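Long-range contacts in elastinolytic metalloprotease (Pseudoalteromonas sp. CF6-2, PDB 6IK4), which probably acts as a zinc metalloendopeptidase of the M23 family, here represented by its peptidase domain, cleaving elastin and bacterial peptidoglycan: residues S31-W42 against S114-L123; I57-I65 against N76-N87. One frame throughout, in Å; residues are numbered along the deposited sequence.

Contact 1 (S31-W42 against S114-L123); sequences SSLDFNNGSGGW and SSGPHVHFTL. With ZN (zinc ion), chain B.
Phe35 and Phe121 meet on one face of the strand pair 32-36 and 119-123, with Phe35 CE2 3.7 Å from Phe121 CD2. Their planes are inclined at 41°, so the rings meet aslant. Val119 CG1 comes to the edge of the Phe35 ring, and Trp9 meets the same ring edge-to-face. This patch sits on antiparallel backbones, where Leu33 with Phe121 and Phe35 with Val119 form hydrogen-bonded pairs. Beyond the strands Pro117 lies over one face of the Trp42 indole, its CD 3.8 Å from the centroid of the six-membered ring in a CH-pi contact, and Gly116 CA covers the same face. The other face of the sheet is polar. Asp34 OD1 and His120 ND1, 3.3 Å apart, both bind the zinc ion at 2.0 Å; His120 CG lies anti to the backbone N (chi1 170°), which carries ND1 to the metal. His21 also binds the zinc, and Asn23 holds His120 NE2. His118, a predicted active-site proton donor or acceptor, sets CD2 3.5 Å from Asp34 CB; its ND1-H points at Gly116 O, 2.8 Å from ND1 and close to the ring plane, which restrains the ring's rotation. At the far end Ser32 OG and Thr122 OG1 share a hydrogen bond of 2.8 Å. An aspartate and the second histidine of an HxH sequence on antiparallel neighbours, completed by a further histidine, make the zinc site characteristic of M23 peptidases.

Contact 2 (I57-I65 against N76-N87); sequences ITRFSSCNI and NYYHMSNLQYNN
Leu83 reaches across to the turn 61-64 and to Ile65: its CD2 lies 3.8 Å from Ile65 CG2, while CD1 rests against the carbonyls of Ser61 and Ser62. Tyr77 CB touches the same Ile65 methyl, and Ile57 CG1 meets Tyr85 CB at 3.8 Å, so apolar side chains line one side of the contact. On the other side Cys63 SG sits 3.5 Å from Tyr78 CE1, slanted to the ring, and Asn64 CB comes in at the ring edge. With CG anti to the backbone N (chi1 -175°), the Asn64 amide reaches Asn76, whose ND2 gives a 2.8 Å hydrogen bond to Asn64 OD1 in its carbonyl plane; the two amides stand 70° apart. A water bridges Asn64 ND2 and Asn76 OD1.

Backbone bonds set the register. Ile65 and Tyr77 form an antiparallel hydrogen-bonded pair, and Met80 N bonds to Cys63 O from above the carbonyl plane, past the break at His79. At the distant end Asn87 OD1 accepts from Arg59 N at 2.7 Å, a side-chain carbonyl bonding to a strand N-H, much as a neighbouring strand would. Another water joins Ser62 O to Leu83 N. Further out, Glu110 OE2 accepts hydrogen bonds from both Ser61 OG and Asn64 ND2, and Tyr78 OH bonds to Gly111 O.

The Met80-Cys63 bond and the Asn64-Asn76 pair tie the turn to the strand bearing His79, while the disulfide ties it to Cys109. His79 is a predicted proton donor or acceptor whose ND1 is fixed by Ala107 O; this probably helps to set the ring beside the zinc site.

The centres of the two contacts lie about 15 Å apart in one large antiparallel sheet, and contact 2 is nested along the chain inside the loop that contact 1 closes. Strands 73-81 and 119-125 are neighbours there, joined by probable hydrogen bonds from Asn76 N to Thr122 O and from Tyr78 N to His120 O. Contact 1 supplies two of the three zinc-binding residues; contact 2 brings His79 to the same site, its CD2 3.2 Å from His118 NE2. A glycerol, probably from crystallisation, lies by both histidines. The catalytic centre predicted for this M23 domain is thus assembled from distant parts of the chain across adjoining strands.

Contact 1 (S31-W42 against S114-L123)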
loop_
_atom_site.group_PDB
_atom_site.type_symbol
_atom_site.label_atom_id
_atom_site.label_comp_id
_atom_site.label_asym_id
_atom_site.label_seq_id
_atom_site.Cartn_x
_atom_site.Cartn_y
_atom_site.Cartn_z
ATOM N N SER A 31 7.272 -4.297 6.142
ATOM C CA SER A 31 5.832 -4.153 6.322
ATOM C C SER A 31 5.136 -3.422 5.184
ATOM O O SER A 31 3.902 -3.353 5.180
ATOM C CB SER A 31 5.569 -3.367 7.595
ATOM O OG SER A 31 6.068 -2.053 7.431
ATOM N N SER A 32 5.886 -2.832 4.258
ATOM C CA SER A 32 5.341 -1.824 3.366
ATOM C C SER A 32 5.702 -2.111 1.911
ATOM O O SER A 32 6.720 -2.741 1.615
ATOM C CB SER A 32 5.856 -0.426 3.750
ATOM O OG SER A 32 5.562 -0.119 5.109
ATOM N N LEU A 33 4.854 -1.611 1.010
ATOM C CA LEU A 33 5.058 -1.665 -0.433
ATOM C C LEU A 33 4.718 -0.305 -1.012
ATOM O O LEU A 33 3.802 0.363 -0.530
ATOM C CB LEU A 33 4.167 -2.739 -1.089
ATOM C CG LEU A 33 4.452 -4.185 -0.686
ATOM C CD1 LEU A 33 3.234 -5.062 -0.978
ATOM C CD2 LEU A 33 5.688 -4.714 -1.427
ATOM N N ASP A 34 5.456 0.110 -2.043
ATOM C CA ASP A 34 5.132 1.325 -2.784
ATOM C C ASP A 34 4.433 0.932 -4.086
ATOM O O ASP A 34 5.005 0.202 -4.900
ATOM C CB ASP A 34 6.393 2.146 -3.065
ATOM C CG ASP A 34 7.046 2.645 -1.791
ATOM O OD1 ASP A 34 6.336 2.757 -0.779
ATOM O OD2 ASP A 34 8.258 2.936 -1.798
ATOM N N PHE A 35 3.188 1.389 -4.260
ATOM C CA PHE A 35 2.375 1.090 -5.438
ATOM C C PHE A 35 2.210 2.333 -6.304
ATOM O O PHE A 35 1.984 3.429 -5.782
ATOM C CB PHE A 35 0.962 0.630 -5.062
ATOM C CG PHE A 35 0.892 -0.673 -4.319
ATOM C CD1 PHE A 35 1.614 -1.778 -4.736
ATOM C CD2 PHE A 35 0.078 -0.787 -3.209
ATOM C CE1 PHE A 35 1.519 -2.978 -4.066
ATOM C CE2 PHE A 35 -0.017 -1.977 -2.517
ATOM C CZ PHE A 35 0.697 -3.081 -2.944
ATOM N N ASN A 36 2.256 2.160 -7.629
ATOM C CA ASN A 36 1.880 3.258 -8.519
ATOM C C ASN A 36 1.352 2.680 -9.826
ATOM O O ASN A 36 1.699 1.559 -10.203
ATOM C CB ASN A 36 3.057 4.213 -8.763
ATOM C CG ASN A 36 4.018 3.713 -9.845
ATOM O OD1 ASN A 36 3.870 4.044 -11.021
ATOM N ND2 ASN A 36 5.016 2.925 -9.446
ATOM N N ASN A 37 0.497 3.439 -10.515
ATOM C CA ASN A 37 -0.105 2.922 -11.740
ATOM C C ASN A 37 0.600 3.408 -12.999
ATOM O O ASN A 37 0.059 3.240 -14.095
ATOM C CB ASN A 37 -1.597 3.278 -11.807
ATOM C CG ASN A 37 -1.849 4.724 -12.207
ATOM O OD1 ASN A 37 -0.984 5.595 -12.068
ATOM N ND2 ASN A 37 -3.067 4.992 -12.694
ATOM N N GLY A 38 1.774 4.021 -12.872
ATOM C CA GLY A 38 2.493 4.459 -14.055
ATOM C C GLY A 38 1.966 5.723 -14.701
ATOM O O GLY A 38 2.207 5.946 -15.894
ATOM N N SER A 39 1.270 6.577 -13.946
ATOM C CA SER A 39 0.673 7.770 -14.535
ATOM C C SER A 39 1.704 8.839 -14.881
ATOM O O SER A 39 1.381 9.760 -15.637
ATOM C CB SER A 39 -0.375 8.366 -13.590
ATOM O OG SER A 39 0.248 9.084 -12.533
ATOM N N GLY A 40 2.918 8.762 -14.334
ATOM C CA GLY A 40 3.950 9.730 -14.647
ATOM C C GLY A 40 4.540 10.337 -13.387
ATOM O O GLY A 40 4.413 9.786 -12.289
ATOM N N GLY A 41 5.193 11.487 -13.550
ATOM C CA GLY A 41 5.870 12.165 -12.461
ATOM C C GLY A 41 4.963 13.142 -11.737
ATOM O O GLY A 41 3.738 13.116 -11.877
ATOM N N TRP A 42 5.588 14.033 -10.965
ATOM C CA TRP A 42 4.833 15.066 -10.260
ATOM C C TRP A 42 4.034 15.919 -11.241
ATOM O O TRP A 42 4.513 16.263 -12.327
ATOM C CB TRP A 42 5.773 15.944 -9.436
ATOM C CG TRP A 42 6.606 15.167 -8.468
ATOM C CD1 TRP A 42 7.962 15.011 -8.493
ATOM C CD2 TRP A 42 6.136 14.414 -7.338
ATOM N NE1 TRP A 42 8.369 14.219 -7.439
ATOM C CE2 TRP A 42 7.267 13.835 -6.720
ATOM C CE3 TRP A 42 4.871 14.178 -6.785
ATOM C CZ2 TRP A 42 7.171 13.038 -5.572
ATOM C CZ3 TRP A 42 4.777 13.380 -5.646
ATOM C CH2 TRP A 42 5.918 12.816 -5.058
ATOM N N SER A 114 10.637 10.820 -1.420
ATOM C CA SER A 114 9.933 10.232 -2.554
ATOM C C SER A 114 10.596 10.634 -3.867
ATOM O O SER A 114 10.919 11.807 -4.078
ATOM C CB SER A 114 8.464 10.658 -2.581
ATOM O OG SER A 114 7.839 10.195 -3.764
ATOM N N SER A 115 10.745 9.659 -4.760
ATOM C CA SER A 115 11.248 9.878 -6.111
ATOM C C SER A 115 10.144 10.154 -7.129
ATOM O O SER A 115 10.453 10.470 -8.286
ATOM C CB SER A 115 12.064 8.658 -6.567
ATOM O OG SER A 115 13.159 8.422 -5.696
ATOM N N GLY A 116 8.879 10.043 -6.738
ATOM C CA GLY A 116 7.775 10.253 -7.647
ATOM C C GLY A 116 6.476 9.782 -7.027
ATOM O O GLY A 116 6.467 9.092 -6.003
ATOM N N PRO A 117 5.351 10.155 -7.633
ATOM C CA PRO A 117 4.041 9.807 -7.048
ATOM C C PRO A 117 3.869 8.303 -6.862
ATOM O O PRO A 117 4.169 7.502 -7.759
ATOM C CB PRO A 117 3.042 10.363 -8.069
ATOM C CG PRO A 117 3.791 11.452 -8.790
ATOM C CD PRO A 117 5.230 11.006 -8.827
ATOM N N HIS A 118 3.373 7.929 -5.680
ATOM C CA HIS A 118 3.029 6.556 -5.338
ATOM C C HIS A 118 2.320 6.598 -3.990
ATOM O O HIS A 118 2.364 7.605 -3.282
ATOM C CB HIS A 118 4.265 5.659 -5.263
ATOM C CG HIS A 118 5.175 5.988 -4.118
ATOM N ND1 HIS A 118 6.095 7.015 -4.168
ATOM C CD2 HIS A 118 5.314 5.419 -2.898
ATOM C CE1 HIS A 118 6.761 7.063 -3.027
ATOM N NE2 HIS A 118 6.305 6.107 -2.238
ATOM N N VAL A 119 1.684 5.491 -3.626
ATOM C CA VAL A 119 1.196 5.317 -2.256
ATOM C C VAL A 119 2.135 4.364 -1.527
ATOM O O VAL A 119 2.532 3.328 -2.071
ATOM C CB VAL A 119 -0.258 4.808 -2.224
ATOM C CG1 VAL A 119 -0.419 3.510 -3.018
ATOM C CG2 VAL A 119 -0.715 4.602 -0.767
ATOM N N HIS A 120 2.545 4.756 -0.322
ATOM C CA HIS A 120 3.307 3.916 0.589
ATOM C C HIS A 120 2.285 3.152 1.420
ATOM O O HIS A 120 1.583 3.748 2.237
ATOM C CB HIS A 120 4.219 4.796 1.451
ATOM C CG HIS A 120 4.894 4.091 2.590
ATOM N ND1 HIS A 120 6.066 3.383 2.440
ATOM C CD2 HIS A 120 4.596 4.047 3.911
ATOM C CE1 HIS A 120 6.449 2.913 3.615
ATOM N NE2 HIS A 120 5.573 3.301 4.525
ATOM N N PHE A 121 2.191 1.847 1.189
ATOM C CA PHE A 121 1.154 0.980 1.754
ATOM C C PHE A 121 1.763 0.091 2.836
ATOM O O PHE A 121 2.738 -0.609 2.569
ATOM C CB PHE A 121 0.558 0.145 0.616
ATOM C CG PHE A 121 -0.429 -0.912 1.041
ATOM C CD1 PHE A 121 -1.771 -0.605 1.207
ATOM C CD2 PHE A 121 -0.023 -2.232 1.181
ATOM C CE1 PHE A 121 -2.691 -1.592 1.561
ATOM C CE2 PHE A 121 -0.933 -3.222 1.540
ATOM C CZ PHE A 121 -2.265 -2.899 1.723
ATOM N N THR A 122 1.170 0.082 4.041
ATOM C CA THR A 122 1.767 -0.589 5.197
ATOM C C THR A 122 0.740 -1.474 5.892
ATOM O O THR A 122 -0.402 -1.053 6.091
ATOM C CB THR A 122 2.314 0.432 6.224
ATOM O OG1 THR A 122 3.246 1.315 5.587
ATOM C CG2 THR A 122 2.973 -0.271 7.465
ATOM N N LEU A 123 1.160 -2.682 6.282
ATOM C CA LEU A 123 0.339 -3.596 7.078
ATOM C C LEU A 123 0.703 -3.474 8.554
ATOM O O LEU A 123 1.889 -3.515 8.916
ATOM C CB LEU A 123 0.528 -5.047 6.624
ATOM C CG LEU A 123 -0.287 -6.100 7.397
ATOM C CD1 LEU A 123 -1.793 -5.923 7.140
ATOM C CD2 LEU A 123 0.154 -7.534 7.046
HETATM ZN ZN ZN B . 7.399 3.092 0.914
HETATM O O HOH W 1 5.267 7.832 -10.107
HETATM O O HOH W 2 11.204 13.515 -6.468
#

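Contact 2 (I57-I65 against N76-N87)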
loop_
_atom_site.group_PDB
_atom_site.type_symbol
_atom_site.label_atom_id
_atom_site.label_comp_id
_atom_site.label_asym_id
_atom_site.label_seq_id
_atom_site.Cartn_x
_atom_site.Cartn_y
_atom_site.Cartn_z
ATOM N N ILE A 57 -11.725 4.317 10.069
ATOM C CA ILE A 57 -10.712 5.242 9.573
ATOM C C ILE A 57 -10.006 5.930 10.731
ATOM O O ILE A 57 -10.642 6.357 11.705
ATOM C CB ILE A 57 -11.364 6.290 8.651
ATOM C CG1 ILE A 57 -11.867 5.649 7.357
ATOM C CG2 ILE A 57 -10.416 7.480 8.397
ATOM C CD1 ILE A 57 -10.753 5.246 6.398
ATOM N N THR A 58 -8.684 6.068 10.611
ATOM C CA THR A 58 -7.917 7.054 11.364
ATOM C C THR A 58 -7.238 7.959 10.349
ATOM O O THR A 58 -6.537 7.465 9.463
ATOM C CB THR A 58 -6.873 6.396 12.272
ATOM O OG1 THR A 58 -7.504 5.439 13.129
ATOM C CG2 THR A 58 -6.166 7.455 13.123
ATOM N N ARG A 59 -7.463 9.272 10.449
ATOM C CA ARG A 59 -6.840 10.251 9.556
ATOM C C ARG A 59 -5.777 10.999 10.346
ATOM O O ARG A 59 -6.101 11.792 11.234
ATOM C CB ARG A 59 -7.867 11.225 8.972
ATOM C CG ARG A 59 -7.248 12.343 8.107
ATOM C CD ARG A 59 -8.267 13.432 7.765
ATOM N NE ARG A 59 -7.666 14.589 7.091
ATOM C CZ ARG A 59 -6.960 15.541 7.700
ATOM N NH1 ARG A 59 -6.745 15.484 9.006
ATOM N NH2 ARG A 59 -6.460 16.555 7.001
ATOM N N PHE A 60 -4.506 10.746 10.024
ATOM C CA PHE A 60 -3.430 11.355 10.799
ATOM C C PHE A 60 -3.100 12.756 10.310
ATOM O O PHE A 60 -2.647 13.591 11.097
ATOM C CB PHE A 60 -2.183 10.473 10.759
ATOM C CG PHE A 60 -2.353 9.149 11.455
ATOM C CD1 PHE A 60 -2.332 9.075 12.835
ATOM C CD2 PHE A 60 -2.532 7.978 10.729
ATOM C CE1 PHE A 60 -2.493 7.862 13.489
ATOM C CE2 PHE A 60 -2.687 6.759 11.378
ATOM C CZ PHE A 60 -2.667 6.705 12.763
ATOM N N SER A 61 -3.331 13.030 9.035
ATOM C CA SER A 61 -2.952 14.286 8.400
ATOM C C SER A 61 -3.614 14.289 7.035
ATOM O O SER A 61 -4.311 13.339 6.671
ATOM C CB SER A 61 -1.438 14.418 8.281
ATOM O OG SER A 61 -0.950 13.469 7.340
ATOM N N SER A 62 -3.377 15.349 6.262
ATOM C CA SER A 62 -3.965 15.377 4.930
ATOM C C SER A 62 -3.327 14.369 3.976
ATOM O O SER A 62 -3.842 14.189 2.868
ATOM C CB SER A 62 -3.859 16.784 4.337
ATOM O OG SER A 62 -2.526 17.047 3.931
ATOM N N CYS A 63 -2.220 13.725 4.354
ATOM C CA CYS A 63 -1.528 12.815 3.444
ATOM C C CYS A 63 -1.360 11.414 4.031
ATOM O O CYS A 63 -0.553 10.627 3.526
ATOM C CB CYS A 63 -0.166 13.393 3.035
ATOM S SG CYS A 63 1.082 13.502 4.342
ATOM N N ASN A 64 -2.131 11.065 5.063
ATOM C CA ASN A 64 -1.841 9.859 5.837
ATOM C C ASN A 64 -3.129 9.359 6.478
ATOM O O ASN A 64 -3.688 10.017 7.363
ATOM C CB ASN A 64 -0.772 10.157 6.886
ATOM C CG ASN A 64 -0.335 8.923 7.649
ATOM O OD1 ASN A 64 -0.635 7.794 7.259
ATOM N ND2 ASN A 64 0.415 9.131 8.725
ATOM N N ILE A 65 -3.604 8.195 6.033
ATOM C CA ILE A 65 -4.884 7.660 6.483
ATOM C C ILE A 65 -4.740 6.156 6.697
ATOM O O ILE A 65 -3.915 5.499 6.056
ATOM C CB ILE A 65 -6.008 7.980 5.471
ATOM C CG1 ILE A 65 -7.391 7.766 6.086
ATOM C CG2 ILE A 65 -5.849 7.145 4.196
ATOM C CD1 ILE A 65 -8.518 8.185 5.171
ATOM N N ASN A 76 -2.208 1.033 6.241
ATOM C CA ASN A 76 -1.919 2.455 6.290
ATOM C C ASN A 76 -1.519 2.907 4.895
ATOM O O ASN A 76 -0.872 2.155 4.162
ATOM C CB ASN A 76 -0.809 2.738 7.301
ATOM C CG ASN A 76 -0.808 4.174 7.778
ATOM O OD1 ASN A 76 -1.463 4.506 8.765
ATOM N ND2 ASN A 76 -0.078 5.041 7.069
ATOM N N TYR A 77 -1.942 4.121 4.525
ATOM C CA TYR A 77 -1.759 4.678 3.187
ATOM C C TYR A 77 -1.115 6.047 3.346
ATOM O O TYR A 77 -1.760 6.967 3.855
ATOM C CB TYR A 77 -3.101 4.806 2.447
ATOM C CG TYR A 77 -3.894 3.511 2.417
ATOM C CD1 TYR A 77 -4.593 3.065 3.548
ATOM C CD2 TYR A 77 -3.932 2.725 1.270
ATOM C CE1 TYR A 77 -5.301 1.865 3.530
ATOM C CE2 TYR A 77 -4.642 1.530 1.242
ATOM C CZ TYR A 77 -5.310 1.096 2.373
ATOM O OH TYR A 77 -6.010 -0.102 2.347
ATOM N N TYR A 78 0.123 6.198 2.873
ATOM C CA TYR A 78 0.877 7.433 3.037
ATOM C C TYR A 78 1.258 7.994 1.663
ATOM O O TYR A 78 1.243 7.281 0.654
ATOM C CB TYR A 78 2.126 7.207 3.925
ATOM C CG TYR A 78 2.854 8.491 4.268
ATOM C CD1 TYR A 78 2.242 9.471 5.044
ATOM C CD2 TYR A 78 4.133 8.742 3.789
ATOM C CE1 TYR A 78 2.898 10.669 5.349
ATOM C CE2 TYR A 78 4.793 9.932 4.091
ATOM C CZ TYR A 78 4.166 10.890 4.865
ATOM O OH TYR A 78 4.823 12.080 5.161
ATOM N N HIS A 79 1.553 9.305 1.639
ATOM C CA HIS A 79 1.735 10.106 0.413
ATOM C C HIS A 79 0.405 10.390 -0.290
ATOM O O HIS A 79 0.347 10.420 -1.520
ATOM C CB HIS A 79 2.707 9.462 -0.588
ATOM C CG HIS A 79 4.041 9.096 -0.023
ATOM N ND1 HIS A 79 4.835 9.990 0.663
ATOM C CD2 HIS A 79 4.744 7.939 -0.093
ATOM C CE1 HIS A 79 5.964 9.391 1.009
ATOM N NE2 HIS A 79 5.932 8.146 0.566
ATOM N N MET A 80 -0.656 10.640 0.479
ATOM C CA MET A 80 -2.005 10.762 -0.058
ATOM C C MET A 80 -2.406 12.223 -0.256
ATOM O O MET A 80 -1.791 13.150 0.279
ATOM C CB MET A 80 -3.022 10.085 0.878
ATOM C CG MET A 80 -2.780 8.593 1.116
ATOM S SD MET A 80 -3.024 7.673 -0.414
ATOM C CE MET A 80 -4.787 7.825 -0.677
ATOM N N SER A 81 -3.491 12.407 -1.013
ATOM C CA SER A 81 -4.150 13.701 -1.149
ATOM C C SER A 81 -5.646 13.467 -1.328
ATOM O O SER A 81 -6.103 12.336 -1.524
ATOM C CB SER A 81 -3.578 14.500 -2.325
ATOM O OG SER A 81 -4.002 13.950 -3.563
ATOM N N ASN A 82 -6.413 14.555 -1.249
ATOM C CA ASN A 82 -7.862 14.505 -1.473
ATOM C C ASN A 82 -8.529 13.431 -0.623
ATOM O O ASN A 82 -9.381 12.678 -1.105
ATOM C CB ASN A 82 -8.194 14.265 -2.946
ATOM C CG ASN A 82 -7.556 15.285 -3.864
ATOM O OD1 ASN A 82 -6.487 15.049 -4.433
ATOM N ND2 ASN A 82 -8.211 16.431 -4.012
ATOM N N LEU A 83 -8.130 13.344 0.644
ATOM C CA LEU A 83 -8.669 12.304 1.516
ATOM C C LEU A 83 -10.165 12.512 1.720
ATOM O O LEU A 83 -10.636 13.642 1.835
ATOM C CB LEU A 83 -7.937 12.305 2.860
ATOM C CG LEU A 83 -6.489 11.792 2.864
ATOM C CD1 LEU A 83 -5.930 11.789 4.278
ATOM C CD2 LEU A 83 -6.390 10.392 2.225
ATOM N N GLN A 84 -10.913 11.412 1.767
ATOM C CA GLN A 84 -12.368 11.445 1.689
ATOM C C GLN A 84 -13.051 11.148 3.016
ATOM O O GLN A 84 -14.283 11.232 3.090
ATOM C CB GLN A 84 -12.867 10.448 0.632
ATOM C CG GLN A 84 -12.410 10.785 -0.784
ATOM C CD GLN A 84 -13.025 12.070 -1.288
ATOM O OE1 GLN A 84 -14.251 12.206 -1.332
ATOM N NE2 GLN A 84 -12.180 13.027 -1.668
ATOM N N TYR A 85 -12.296 10.802 4.055
ATOM C CA TYR A 85 -12.873 10.317 5.302
ATOM C C TYR A 85 -12.138 10.921 6.490
ATOM O O TYR A 85 -10.996 11.383 6.382
ATOM C CB TYR A 85 -12.850 8.778 5.353
ATOM C CG TYR A 85 -13.742 8.225 4.274
ATOM C CD1 TYR A 85 -15.118 8.174 4.456
ATOM C CD2 TYR A 85 -13.226 7.827 3.049
ATOM C CE1 TYR A 85 -15.956 7.719 3.456
ATOM C CE2 TYR A 85 -14.062 7.361 2.049
ATOM C CZ TYR A 85 -15.423 7.313 2.253
ATOM O OH TYR A 85 -16.273 6.862 1.262
ATOM N N ASN A 86 -12.823 10.915 7.628
ATOM C CA ASN A 86 -12.333 11.455 8.887
ATOM C C ASN A 86 -12.357 10.371 9.955
ATOM O O ASN A 86 -12.951 9.308 9.767
ATOM C CB ASN A 86 -13.179 12.655 9.330
ATOM C CG ASN A 86 -12.923 13.874 8.490
ATOM O OD1 ASN A 86 -11.890 14.523 8.633
ATOM N ND2 ASN A 86 -13.863 14.202 7.610
ATOM N N ASN A 87 -11.704 10.668 11.085
ATOM C CA ASN A 87 -11.610 9.731 12.203
ATOM C C ASN A 87 -12.975 9.152 12.545
ATOM O O ASN A 87 -13.967 9.879 12.628
ATOM C CB ASN A 87 -11.034 10.429 13.442
ATOM C CG ASN A 87 -9.552 10.706 13.331
ATOM O OD1 ASN A 87 -8.817 9.986 12.662
ATOM N ND2 ASN A 87 -9.100 11.753 14.011
HETATM O O HOH W 3 -6.188 15.109 2.053
HETATM O O HOH W 4 0.591 6.381 10.112
#